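Local coordinates for protein nicotinate-nucleotide--dimethylbenzimidazole phosphoribosyltransferase (Thermus thermophilus HB8, PDB 1WX1) that is predicted to catalyse alpha-ribazole 5'-phosphate formation, with release of nicotinate, from nicotinate mononucleotide and 5,6-dimethylbenzimidazole in cobalamin biosynthesis, at residues Asp14-Pro19 with Ala319-Met324; Gly47-Ala52 with Ala92-Tyr97; Gly82-Gln87 with Glu304-Val309; Ala123-Gly128 with Arg202-Arg207; Ala172-Ala177 with Glu220-Val225. All blocks are in the same frame, centred on the assembly; numbering follows the deposited sequence.

Contact 1: Asp14-Pro19 with Ala319-Met324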
# COMPACT_ATOMS: atom_id res chain seq x y z
N ASP A 14 9.17 13.05 -16.29
CA ASP A 14 9.94 14.23 -15.90
C ASP A 14 9.20 15.54 -16.19
O ASP A 14 9.54 16.58 -15.63
CB ASP A 14 11.29 14.23 -16.62
CG ASP A 14 12.16 15.41 -16.23
OD1 ASP A 14 12.48 16.24 -17.11
OD2 ASP A 14 12.52 15.51 -15.03
N GLN A 15 8.20 15.48 -17.07
CA GLN A 15 7.44 16.68 -17.41
C GLN A 15 6.03 16.76 -16.82
O GLN A 15 5.28 17.69 -17.13
CB GLN A 15 7.37 16.83 -18.94
CG GLN A 15 8.70 17.21 -19.57
CD GLN A 15 9.26 18.52 -19.03
OE1 GLN A 15 8.66 19.59 -19.22
NE2 GLN A 15 10.40 18.45 -18.35
N LEU A 16 5.67 15.80 -15.98
CA LEU A 16 4.34 15.80 -15.36
C LEU A 16 4.25 16.92 -14.34
O LEU A 16 5.26 17.36 -13.79
CB LEU A 16 4.05 14.46 -14.70
CG LEU A 16 3.95 13.25 -15.64
CD1 LEU A 16 3.60 12.02 -14.83
CD2 LEU A 16 2.89 13.51 -16.72
N THR A 17 3.03 17.38 -14.07
CA THR A 17 2.81 18.46 -13.12
C THR A 17 3.03 18.10 -11.66
O THR A 17 2.08 17.90 -10.89
CB THR A 17 1.39 19.08 -13.28
OG1 THR A 17 0.41 18.04 -13.24
CG2 THR A 17 1.29 19.82 -14.62
N LYS A 18 4.30 18.02 -11.28
CA LYS A 18 4.71 17.72 -9.91
C LYS A 18 6.22 17.79 -9.82
O LYS A 18 6.92 17.64 -10.83
CB LYS A 18 4.19 16.33 -9.48
CG LYS A 18 4.37 15.22 -10.50
CD LYS A 18 5.78 14.68 -10.52
CE LYS A 18 5.87 13.45 -11.41
NZ LYS A 18 7.24 12.87 -11.38
N PRO A 19 6.76 18.04 -8.62
CA PRO A 19 8.21 18.13 -8.45
C PRO A 19 8.88 16.83 -8.92
O PRO A 19 8.29 15.76 -8.83
CB PRO A 19 8.38 18.35 -6.95
CG PRO A 19 7.09 19.03 -6.55
CD PRO A 19 6.07 18.25 -7.33
N ALA A 319 0.18 3.25 -12.71
CA ALA A 319 -0.11 3.36 -14.13
C ALA A 319 -0.76 4.70 -14.47
O ALA A 319 -0.47 5.30 -15.50
CB ALA A 319 -1.01 2.21 -14.58
N ARG A 320 -1.65 5.17 -13.59
CA ARG A 320 -2.35 6.44 -13.80
C ARG A 320 -1.45 7.67 -13.72
O ARG A 320 -1.82 8.74 -14.21
CB ARG A 320 -3.49 6.59 -12.79
CG ARG A 320 -4.58 5.52 -12.90
CD ARG A 320 -5.19 5.47 -14.29
NE ARG A 320 -5.69 6.77 -14.73
CZ ARG A 320 -6.35 6.97 -15.87
NH1 ARG A 320 -6.58 5.95 -16.69
NH2 ARG A 320 -6.77 8.19 -16.20
N ILE A 321 -0.29 7.55 -13.10
CA ILE A 321 0.62 8.69 -12.99
C ILE A 321 0.90 9.28 -14.36
O ILE A 321 0.89 10.50 -14.53
CB ILE A 321 1.97 8.30 -12.33
CG1 ILE A 321 1.75 7.93 -10.86
CG2 ILE A 321 2.95 9.46 -12.43
CD1 ILE A 321 2.99 7.39 -10.17
N LEU A 322 1.15 8.42 -15.33
CA LEU A 322 1.46 8.85 -16.69
C LEU A 322 0.27 9.48 -17.41
O LEU A 322 0.41 10.01 -18.51
CB LEU A 322 2.04 7.68 -17.48
CG LEU A 322 3.48 7.33 -17.05
CD1 LEU A 322 3.86 5.93 -17.49
CD2 LEU A 322 4.44 8.36 -17.63
N HIS A 323 -0.90 9.42 -16.78
CA HIS A 323 -2.10 10.00 -17.35
C HIS A 323 -2.26 11.44 -16.84
O HIS A 323 -3.19 12.15 -17.23
CB HIS A 323 -3.32 9.16 -16.99
CG HIS A 323 -3.36 7.84 -17.69
ND1 HIS A 323 -4.17 7.60 -18.78
CD2 HIS A 323 -2.66 6.70 -17.49
CE1 HIS A 323 -3.97 6.37 -19.21
NE2 HIS A 323 -3.06 5.79 -18.45
N MET A 324 -1.36 11.86 -15.95
CA MET A 324 -1.39 13.22 -15.42
C MET A 324 -1.05 14.15 -16.58
O MET A 324 -0.52 13.71 -17.60
CB MET A 324 -0.33 13.42 -14.34
CG MET A 324 -0.64 12.82 -12.99
SD MET A 324 0.80 12.95 -11.92
CE MET A 324 0.91 14.74 -11.71
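Leu16 packs on Met324, and on the side of the turn away from this loop two flat groups face each other: NH1 of Arg320 sits 3.6 Å above the plane of the His323 imidazole, over its centre, and CG of His323 lies over the centre of the guanidinium. Ala319 O meets an edge of the imidazole, in its plane. Both groups have further polar partners, Arg320 NH2 in Gln87 of the second subunit and His323 NE2 in the carbonyl of Pro42. The motif here is a type I beta turn, Ile321 to Met324, in the segment that leaves helix 306-321. Its Met324 N bonds to Ile321 O at 3.0 Å, and the loop against it carries an inverse gamma turn centred on Thr17. Leu16 does most of the joining, with one branch to each end of the turn. Its CD1 presses on Ile321 O at 3.1 Å and lies 3.6 Å from Ile321 CG2, the two side chains crossing at about a right angle, while CD2 reaches Met324 O at 3.5 Å. An alanine here would probably open a gap between Ile321 CG2 and Met324 CB, where CD1 and CD2 now lie. Thr17 OG1 has its polar partners in Ala325 O and in Asn77 of the second subunit, and Lys18 NZ pairs with Glu27, so the loop is also tied to its neighbours. Met324 turns at its last bond (chi3 67°), which sends CE toward the gamma turn. There CE touches CG of Lys18 at 3.7 Å and lies 3.5 Å from Thr17 O.

Contact 2: Gly47-Ala52 with Ala92-Tyr97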
# COMPACT_ATOMS: atom_id res chain seq x y z
N GLY A 47 -7.78 -7.59 -11.96
CA GLY A 47 -6.60 -8.38 -11.69
C GLY A 47 -7.05 -9.79 -11.37
O GLY A 47 -8.25 -10.05 -11.26
N ALA A 48 -6.10 -10.70 -11.24
CA ALA A 48 -6.43 -12.07 -10.87
C ALA A 48 -5.30 -12.69 -10.06
O ALA A 48 -4.13 -12.34 -10.24
CB ALA A 48 -6.71 -12.93 -12.12
N VAL A 49 -5.66 -13.59 -9.15
CA VAL A 49 -4.67 -14.30 -8.35
C VAL A 49 -5.05 -15.78 -8.45
O VAL A 49 -6.22 -16.14 -8.33
CB VAL A 49 -4.66 -13.86 -6.85
CG1 VAL A 49 -6.02 -14.11 -6.19
CG2 VAL A 49 -3.58 -14.63 -6.09
N VAL A 50 -4.06 -16.62 -8.74
CA VAL A 50 -4.28 -18.05 -8.81
C VAL A 50 -3.57 -18.62 -7.59
O VAL A 50 -2.35 -18.50 -7.46
CB VAL A 50 -3.69 -18.67 -10.09
CG1 VAL A 50 -3.88 -20.19 -10.06
CG2 VAL A 50 -4.37 -18.07 -11.32
N VAL A 51 -4.35 -19.21 -6.70
CA VAL A 51 -3.80 -19.79 -5.48
C VAL A 51 -3.60 -21.28 -5.70
O VAL A 51 -4.56 -22.03 -5.85
CB VAL A 51 -4.77 -19.58 -4.29
CG1 VAL A 51 -4.14 -20.10 -3.00
CG2 VAL A 51 -5.14 -18.11 -4.17
N ALA A 52 -2.34 -21.70 -5.74
CA ALA A 52 -1.99 -23.11 -5.95
C ALA A 52 -1.88 -23.81 -4.59
O ALA A 52 -1.25 -23.29 -3.67
CB ALA A 52 -0.68 -23.21 -6.71
N ALA A 92 -9.66 -5.28 -3.85
CA ALA A 92 -8.71 -4.93 -4.91
C ALA A 92 -9.14 -5.28 -6.34
O ALA A 92 -8.30 -5.30 -7.24
CB ALA A 92 -7.36 -5.58 -4.61
N ASP A 93 -10.43 -5.54 -6.54
CA ASP A 93 -10.96 -5.90 -7.86
C ASP A 93 -10.06 -6.95 -8.51
O ASP A 93 -9.49 -6.75 -9.58
CB ASP A 93 -11.06 -4.66 -8.76
CG ASP A 93 -11.67 -4.98 -10.12
OD1 ASP A 93 -12.59 -5.82 -10.19
OD2 ASP A 93 -11.24 -4.37 -11.13
N CYS A 94 -9.96 -8.08 -7.83
CA CYS A 94 -9.13 -9.17 -8.27
C CYS A 94 -9.90 -10.48 -8.20
O CYS A 94 -10.46 -10.82 -7.17
CB CYS A 94 -7.89 -9.24 -7.37
SG CYS A 94 -6.72 -10.55 -7.72
N ALA A 95 -9.92 -11.22 -9.31
CA ALA A 95 -10.60 -12.50 -9.37
C ALA A 95 -9.75 -13.53 -8.62
O ALA A 95 -8.52 -13.45 -8.62
CB ALA A 95 -10.77 -12.94 -10.83
N VAL A 96 -10.41 -14.48 -7.97
CA VAL A 96 -9.68 -15.51 -7.23
C VAL A 96 -9.92 -16.88 -7.85
O VAL A 96 -11.05 -17.30 -8.04
CB VAL A 96 -10.12 -15.57 -5.74
CG1 VAL A 96 -9.41 -16.72 -5.04
CG2 VAL A 96 -9.81 -14.26 -5.04
N TYR A 97 -8.83 -17.55 -8.20
CA TYR A 97 -8.92 -18.90 -8.77
C TYR A 97 -8.10 -19.80 -7.87
O TYR A 97 -7.06 -19.39 -7.35
CB TYR A 97 -8.33 -18.96 -10.18
CG TYR A 97 -9.02 -18.07 -11.19
CD1 TYR A 97 -8.64 -16.74 -11.35
CD2 TYR A 97 -10.06 -18.56 -11.98
CE1 TYR A 97 -9.27 -15.91 -12.27
CE2 TYR A 97 -10.70 -17.75 -12.91
CZ TYR A 97 -10.30 -16.43 -13.05
OH TYR A 97 -10.94 -15.62 -13.96
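Gly47 and Cys94 start a parallel beta ladder that runs in step to Val50 and Tyr97, joining strands 47-54 and 94-100 of the central sheet. The two segments are turned 20° from each other. Five backbone hydrogen bonds carry the pairing. Gly47 N gives to Asp93 O, Ala95 N to Gly47 O, Val49 N to Ala95 O, Tyr97 N to Val49 O, and Val51 N to Tyr97 O. The last is 2.8 Å long and nearly straight at 173°. Alternate residues of strand 47-54, Ala48 and Val50, turn their backbone groups the other way and bond to strand 157-163. Backed by these bonds come weaker CA-H...O contacts, such as Ala48 CA to Ala95 O at 3.4 Å.

Apolar contacts cover both faces. On the one with Cys94, SG stands anti to its own backbone N (chi1 179°) and rests 3.5 Å from Ala48 C. Val49 CG1 is 3.9 Å from the same sulfur and 4.0 Å from Val96 CG2. This face meets helix 306-321, through Val309 and Met312. On the other face Ala48 CB approaches the Tyr97 ring at its edge, near the ring plane, 3.9 Å from CE1. Helix 133-152 lies on this side, and Tyr97 OH bonds to Glu153.

The strand order 3-2-1-4-5-6 is that of a Rossmann-type fold, with helices 70-79 and 84-91 in the crossover between these two strands. Main-chain bonds thus fix the pairing of residues, while mostly small apolar side chains, with Tyr97 the exception, face the helices on both sides.

Contact 3: Gly82-Gln87 with Glu304-Val309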
# COMPACT_ATOMS: atom_id res chain seq x y z
N GLY A 82 -14.22 -17.34 2.77
CA GLY A 82 -13.91 -16.93 4.13
C GLY A 82 -12.45 -16.70 4.48
O GLY A 82 -12.14 -16.44 5.64
N ALA A 83 -11.55 -16.80 3.51
CA ALA A 83 -10.12 -16.60 3.78
C ALA A 83 -9.68 -15.15 3.57
O ALA A 83 -10.40 -14.35 2.97
CB ALA A 83 -9.29 -17.53 2.90
N ALA A 84 -8.49 -14.83 4.07
CA ALA A 84 -7.96 -13.49 3.94
C ALA A 84 -7.87 -13.09 2.47
O ALA A 84 -8.24 -11.98 2.09
CB ALA A 84 -6.57 -13.41 4.58
N ILE A 85 -7.40 -14.02 1.63
CA ILE A 85 -7.27 -13.73 0.21
C ILE A 85 -8.60 -13.32 -0.43
O ILE A 85 -8.63 -12.42 -1.27
CB ILE A 85 -6.65 -14.93 -0.57
CG1 ILE A 85 -6.34 -14.50 -2.00
CG2 ILE A 85 -7.59 -16.12 -0.55
CD1 ILE A 85 -5.35 -13.35 -2.10
N ASN A 86 -9.69 -13.97 -0.05
CA ASN A 86 -10.99 -13.60 -0.61
C ASN A 86 -11.36 -12.18 -0.24
O ASN A 86 -11.90 -11.43 -1.06
CB ASN A 86 -12.10 -14.53 -0.11
CG ASN A 86 -11.86 -15.98 -0.45
OD1 ASN A 86 -11.41 -16.75 0.38
ND2 ASN A 86 -12.15 -16.35 -1.70
N GLN A 87 -11.08 -11.80 1.01
CA GLN A 87 -11.41 -10.47 1.50
C GLN A 87 -10.58 -9.38 0.82
O GLN A 87 -11.11 -8.34 0.44
CB GLN A 87 -11.20 -10.40 3.02
CG GLN A 87 -12.06 -11.38 3.81
CD GLN A 87 -13.51 -11.40 3.36
OE1 GLN A 87 -14.14 -10.36 3.18
NE2 GLN A 87 -14.05 -12.60 3.18
N GLU A 304 -1.02 -17.10 0.66
CA GLU A 304 -2.29 -17.15 -0.07
C GLU A 304 -2.34 -16.15 -1.23
O GLU A 304 -3.31 -16.11 -1.97
CB GLU A 304 -3.48 -16.84 0.86
CG GLU A 304 -3.71 -17.79 2.02
CD GLU A 304 -4.87 -17.35 2.91
OE1 GLU A 304 -5.71 -16.52 2.46
OE2 GLU A 304 -4.95 -17.83 4.05
N GLY A 305 -1.29 -15.34 -1.37
CA GLY A 305 -1.29 -14.32 -2.41
C GLY A 305 -1.78 -12.99 -1.86
O GLY A 305 -1.94 -12.01 -2.60
N THR A 306 -1.99 -12.94 -0.55
CA THR A 306 -2.50 -11.74 0.12
C THR A 306 -1.70 -10.48 -0.12
O THR A 306 -2.27 -9.43 -0.44
CB THR A 306 -2.62 -11.94 1.64
OG1 THR A 306 -1.37 -12.40 2.17
CG2 THR A 306 -3.72 -12.95 1.97
N GLY A 307 -0.38 -10.56 0.05
CA GLY A 307 0.46 -9.39 -0.14
C GLY A 307 0.42 -8.89 -1.57
O GLY A 307 0.38 -7.68 -1.82
N ALA A 308 0.44 -9.82 -2.52
CA ALA A 308 0.40 -9.47 -3.93
C ALA A 308 -0.90 -8.74 -4.28
O ALA A 308 -0.89 -7.75 -5.00
CB ALA A 308 0.54 -10.72 -4.79
N VAL A 309 -2.02 -9.26 -3.78
CA VAL A 309 -3.32 -8.67 -4.05
C VAL A 309 -3.46 -7.28 -3.43
O VAL A 309 -4.05 -6.38 -4.04
CB VAL A 309 -4.46 -9.60 -3.56
CG1 VAL A 309 -5.81 -8.89 -3.65
CG2 VAL A 309 -4.48 -10.86 -4.43
O HOH W 1 -7.01 -16.77 5.50
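Ile85 N gives a hydrogen bond to OE1 of Glu304, 3.1 Å long with an N-H...O angle of 154°. The motif is a carboxylate set at the N-terminal turn of a helix, here 84-91, with a second helix, 306-321, starting just after the glutamate. Glu304 is the predicted proton acceptor of the active site.

The polar contacts continue through a water: it accepts from Ala84 N at 2.8 Å and donates to Glu304 OE2 at 2.7 Å. Each carboxylate oxygen is thereby tied, directly or through water, to successive amides of one helix start, which probably holds the group against turning. Further back, Glu304 N bonds to Asp162 and Gly305 N to Asp250. An alanine in place of Glu304 would probably leave Ile85 N without its acceptor and the water with one mate fewer.

In the van der Waals packing, the Ile85 and Glu304 side chains run alongside each other with opposite headings. Ile85 CG1 passes 3.4 Å from Glu304 O, a buried carbonyl oxygen with no partner in the model. Thr306 CG2 meets Ala84 CB at 3.9 Å. Beyond them comes an apolar contact, Ile85 CD1 ending against Val309 CG2, 3.5 Å away.

Contact 4: Ala123-Gly128 with Arg202-Arg207. With NA (sodium ion), chain C.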
# COMPACT_ATOMS: atom_id res chain seq x y z
N ALA A 123 6.31 -36.48 -1.28
CA ALA A 123 6.95 -37.40 -0.35
C ALA A 123 7.73 -36.46 0.58
O ALA A 123 7.83 -35.26 0.31
CB ALA A 123 7.92 -38.32 -1.11
N ASN A 124 8.28 -37.00 1.67
CA ASN A 124 9.04 -36.21 2.64
C ASN A 124 10.37 -35.76 2.02
O ASN A 124 11.27 -36.58 1.82
CB ASN A 124 9.32 -37.05 3.89
CG ASN A 124 9.92 -36.24 5.02
OD1 ASN A 124 10.47 -35.16 4.82
ND2 ASN A 124 9.84 -36.78 6.23
N LEU A 125 10.50 -34.47 1.73
CA LEU A 125 11.71 -33.95 1.09
C LEU A 125 12.98 -34.10 1.92
O LEU A 125 14.09 -34.01 1.39
CB LEU A 125 11.50 -32.46 0.73
CG LEU A 125 11.39 -31.45 1.87
CD1 LEU A 125 12.79 -30.99 2.28
CD2 LEU A 125 10.57 -30.25 1.41
N ALA A 126 12.83 -34.33 3.22
CA ALA A 126 14.00 -34.50 4.09
C ALA A 126 14.56 -35.92 4.01
O ALA A 126 15.69 -36.17 4.43
CB ALA A 126 13.63 -34.18 5.54
N GLN A 127 13.78 -36.84 3.45
CA GLN A 127 14.19 -38.24 3.37
C GLN A 127 14.38 -38.77 1.96
O GLN A 127 14.90 -39.87 1.77
CB GLN A 127 13.16 -39.11 4.10
CG GLN A 127 12.85 -38.65 5.52
CD GLN A 127 14.05 -38.75 6.44
OE1 GLN A 127 15.03 -39.45 6.15
NE2 GLN A 127 13.99 -38.06 7.56
N GLY A 128 13.96 -38.00 0.96
CA GLY A 128 14.10 -38.44 -0.41
C GLY A 128 13.46 -37.43 -1.36
O GLY A 128 12.94 -36.42 -0.90
N ARG A 202 15.90 -26.59 9.28
CA ARG A 202 17.22 -26.44 8.69
C ARG A 202 17.80 -27.79 8.31
O ARG A 202 18.42 -27.93 7.24
CB ARG A 202 18.18 -25.75 9.67
CG ARG A 202 17.76 -24.36 10.08
CD ARG A 202 18.58 -23.90 11.26
NE ARG A 202 18.09 -22.66 11.86
CZ ARG A 202 18.40 -22.26 13.08
NH1 ARG A 202 19.19 -23.01 13.84
NH2 ARG A 202 17.94 -21.11 13.55
N GLN A 203 17.63 -28.79 9.18
CA GLN A 203 18.15 -30.12 8.88
C GLN A 203 17.45 -30.69 7.66
O GLN A 203 18.09 -31.29 6.80
CB GLN A 203 18.00 -31.06 10.06
CG GLN A 203 19.33 -31.39 10.73
CD GLN A 203 19.51 -32.86 11.02
OE1 GLN A 203 19.63 -33.25 12.19
NE2 GLN A 203 19.51 -33.68 9.98
N ALA A 204 16.14 -30.48 7.57
CA ALA A 204 15.37 -30.99 6.44
C ALA A 204 15.91 -30.39 5.16
O ALA A 204 16.08 -31.09 4.16
CB ALA A 204 13.88 -30.63 6.61
N VAL A 205 16.20 -29.09 5.20
CA VAL A 205 16.74 -28.40 4.03
C VAL A 205 18.12 -28.93 3.68
O VAL A 205 18.42 -29.20 2.51
CB VAL A 205 16.83 -26.87 4.29
CG1 VAL A 205 17.58 -26.18 3.14
CG2 VAL A 205 15.44 -26.28 4.43
N ALA A 206 18.97 -29.09 4.69
CA ALA A 206 20.32 -29.60 4.46
C ALA A 206 20.28 -30.99 3.83
O ALA A 206 21.07 -31.29 2.94
CB ALA A 206 21.10 -29.63 5.78
N ARG A 207 19.36 -31.83 4.29
CA ARG A 207 19.24 -33.18 3.76
C ARG A 207 18.86 -33.14 2.29
O ARG A 207 19.44 -33.86 1.47
CB ARG A 207 18.17 -33.96 4.54
CG ARG A 207 18.35 -33.95 6.04
CD ARG A 207 18.96 -35.22 6.57
NE ARG A 207 18.03 -36.34 6.49
CZ ARG A 207 18.22 -37.52 7.08
NH1 ARG A 207 19.32 -37.73 7.79
NH2 ARG A 207 17.33 -38.49 6.94
NA NA C . 14.51 -42.26 2.23
O HOH W 2 17.26 -42.27 2.25
O HOH W 3 14.91 -42.39 -0.44
O HOH W 4 11.90 -41.86 1.89
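Arg207 NE bonds to Ala126 O at 3.1 Å, with an N-H...O angle of 166°. The carbonyl oxygen lies at the edge of the guanidinium, in its plane. At the same rim NH2 meets Gln127 OE1 at 2.6 Å, but the angle of 129° makes this a weak bond, and the amide and guanidinium planes stand 71° apart. Gln127 NE2 has its own partner in Glu61, which would help to hold the amide with its oxygen toward the arginine. The course of the Arg207 chain up to the guanidinium is doubtful, because its CG sits too close to Gln203 O in the model.

Beneath this polar border the contact turns apolar. Ala126 CB sits on Ala204 CB at 3.7 Å, small against small, so the loop comes close to helix 195-210. Leu125 CD1 lies 3.8 Å from Ala204 O, and Leu125 also touches Ala170 of helix 167-179.

Gln127 O, in contrast, binds a sodium ion at 2.5 Å, with three waters as its remaining ligands in the model. The loop contains an Asx turn, in which Asn124 OD1 accepts from Ala126 N at 3.0 Å.

Contact 5: Ala172-Ala177 with Glu220-Val225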
# COMPACT_ATOMS: atom_id res chain seq x y z
N ALA A 172 12.07 -23.05 1.31
CA ALA A 172 13.43 -22.79 1.76
C ALA A 172 14.42 -23.69 1.02
O ALA A 172 15.49 -23.24 0.61
CB ALA A 172 13.54 -23.01 3.27
N ALA A 173 14.04 -24.95 0.85
CA ALA A 173 14.90 -25.91 0.17
C ALA A 173 15.09 -25.52 -1.29
O ALA A 173 16.22 -25.50 -1.80
CB ALA A 173 14.30 -27.31 0.26
N LEU A 174 13.98 -25.20 -1.96
CA LEU A 174 14.02 -24.81 -3.36
C LEU A 174 14.82 -23.52 -3.53
O LEU A 174 15.60 -23.39 -4.47
CB LEU A 174 12.60 -24.63 -3.90
CG LEU A 174 12.50 -24.19 -5.36
CD1 LEU A 174 13.21 -25.20 -6.25
CD2 LEU A 174 11.03 -24.09 -5.76
N THR A 175 14.62 -22.58 -2.63
CA THR A 175 15.32 -21.31 -2.72
C THR A 175 16.82 -21.53 -2.53
O THR A 175 17.64 -21.02 -3.31
CB THR A 175 14.81 -20.31 -1.67
OG1 THR A 175 13.43 -20.02 -1.92
CG2 THR A 175 15.62 -19.02 -1.71
N ALA A 176 17.19 -22.28 -1.50
CA ALA A 176 18.59 -22.57 -1.23
C ALA A 176 19.24 -23.27 -2.42
O ALA A 176 20.35 -22.93 -2.83
CB ALA A 176 18.72 -23.43 0.03
N ALA A 177 18.54 -24.24 -2.99
CA ALA A 177 19.05 -24.99 -4.13
C ALA A 177 19.27 -24.12 -5.37
O ALA A 177 20.32 -24.20 -6.01
CB ALA A 177 18.12 -26.16 -4.45
N GLU A 220 14.28 -30.57 -12.52
CA GLU A 220 14.76 -31.74 -11.81
C GLU A 220 15.09 -31.37 -10.37
O GLU A 220 14.85 -32.15 -9.45
CB GLU A 220 16.00 -32.31 -12.49
CG GLU A 220 15.73 -32.89 -13.87
CD GLU A 220 16.96 -33.48 -14.51
OE1 GLU A 220 17.94 -32.73 -14.73
OE2 GLU A 220 16.96 -34.69 -14.80
N VAL A 221 15.63 -30.17 -10.18
CA VAL A 221 15.97 -29.69 -8.85
C VAL A 221 14.69 -29.50 -8.03
O VAL A 221 14.61 -29.96 -6.88
CB VAL A 221 16.73 -28.34 -8.93
CG1 VAL A 221 16.83 -27.71 -7.55
CG2 VAL A 221 18.13 -28.58 -9.51
N ALA A 222 13.70 -28.84 -8.61
CA ALA A 222 12.43 -28.59 -7.93
C ALA A 222 11.74 -29.90 -7.53
O ALA A 222 11.18 -30.01 -6.44
CB ALA A 222 11.51 -27.77 -8.82
N ALA A 223 11.78 -30.87 -8.42
CA ALA A 223 11.16 -32.16 -8.16
C ALA A 223 11.82 -32.82 -6.95
O ALA A 223 11.16 -33.41 -6.10
CB ALA A 223 11.31 -33.07 -9.39
N GLU A 224 13.14 -32.70 -6.88
CA GLU A 224 13.89 -33.29 -5.79
C GLU A 224 13.66 -32.67 -4.42
O GLU A 224 13.52 -33.38 -3.43
CB GLU A 224 15.39 -33.23 -6.11
CG GLU A 224 16.27 -33.94 -5.11
CD GLU A 224 16.27 -35.44 -5.31
OE1 GLU A 224 16.40 -36.18 -4.31
OE2 GLU A 224 16.17 -35.88 -6.47
N VAL A 225 13.59 -31.34 -4.36
CA VAL A 225 13.47 -30.68 -3.07
C VAL A 225 12.30 -29.75 -2.83
O VAL A 225 12.16 -29.23 -1.73
CB VAL A 225 14.74 -29.86 -2.77
CG1 VAL A 225 15.99 -30.65 -3.16
CG2 VAL A 225 14.69 -28.54 -3.55
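Val225 pushes its CG2 methyl into the hollow between Ala173, Leu174 and Ala177. The methyl lies 3.8 Å from Leu174 N, with Ala177 CB 4.3 Å from it, so it rests partly on main chain. Two alanines at the borders of the hollow keep those borders low. With CG1 of Val225 anti to the carbonyl carbon (chi1 -43°), the other methyl, CG2, stands between N and the carbonyl carbon and meets the opposing helix.

A turn earlier, Val221 CG1 meets Ala177 CB at 3.7 Å, so the two valines, four residues apart, form a ridge against the Ala173-Ala177 side. This is a pair of helices running roughly antiparallel, with an angle of 145° and axes 9.3 Å apart at their nearest. It lies in the helical part of the fold, with helix 195-210 packing on Ala177 and Val225 too.

The bump in the other direction is Leu174. Its CG is anti to the backbone N (chi1 179°), and CD1 reaches over the backbone of helix 218-225, 3.9 Å from Ala222 CA and 4.0 Å from Ala222 CB. Leu260 of helix 252-264 also touches Ala222. Ala173 CB closes against Val225 O at 3.5 Å, a buried oxygen with no partner in the model.

Contacts 2 and 3 make the heart of the fold: their centres are about 8 Å apart and they touch through Val309 on Val49 and Cys94, and through Val51 CG2 on Glu304 O. The first is a main-chain ladder in the sheet, the second joins two helix starts around the predicted active-site glutamate. Contact 3 shares helix 306-321 with contact 1, yet that contact lies about 31 Å off between centres, buried beside the second subunit and mostly apolar. Contacts 4 and 5 sit on the other side of the chain's centre from contacts 1 and 2 and touch each other; contact 5 is apolar helix packing, while contact 4 adds an arginine rim and a sodium ion near the surface.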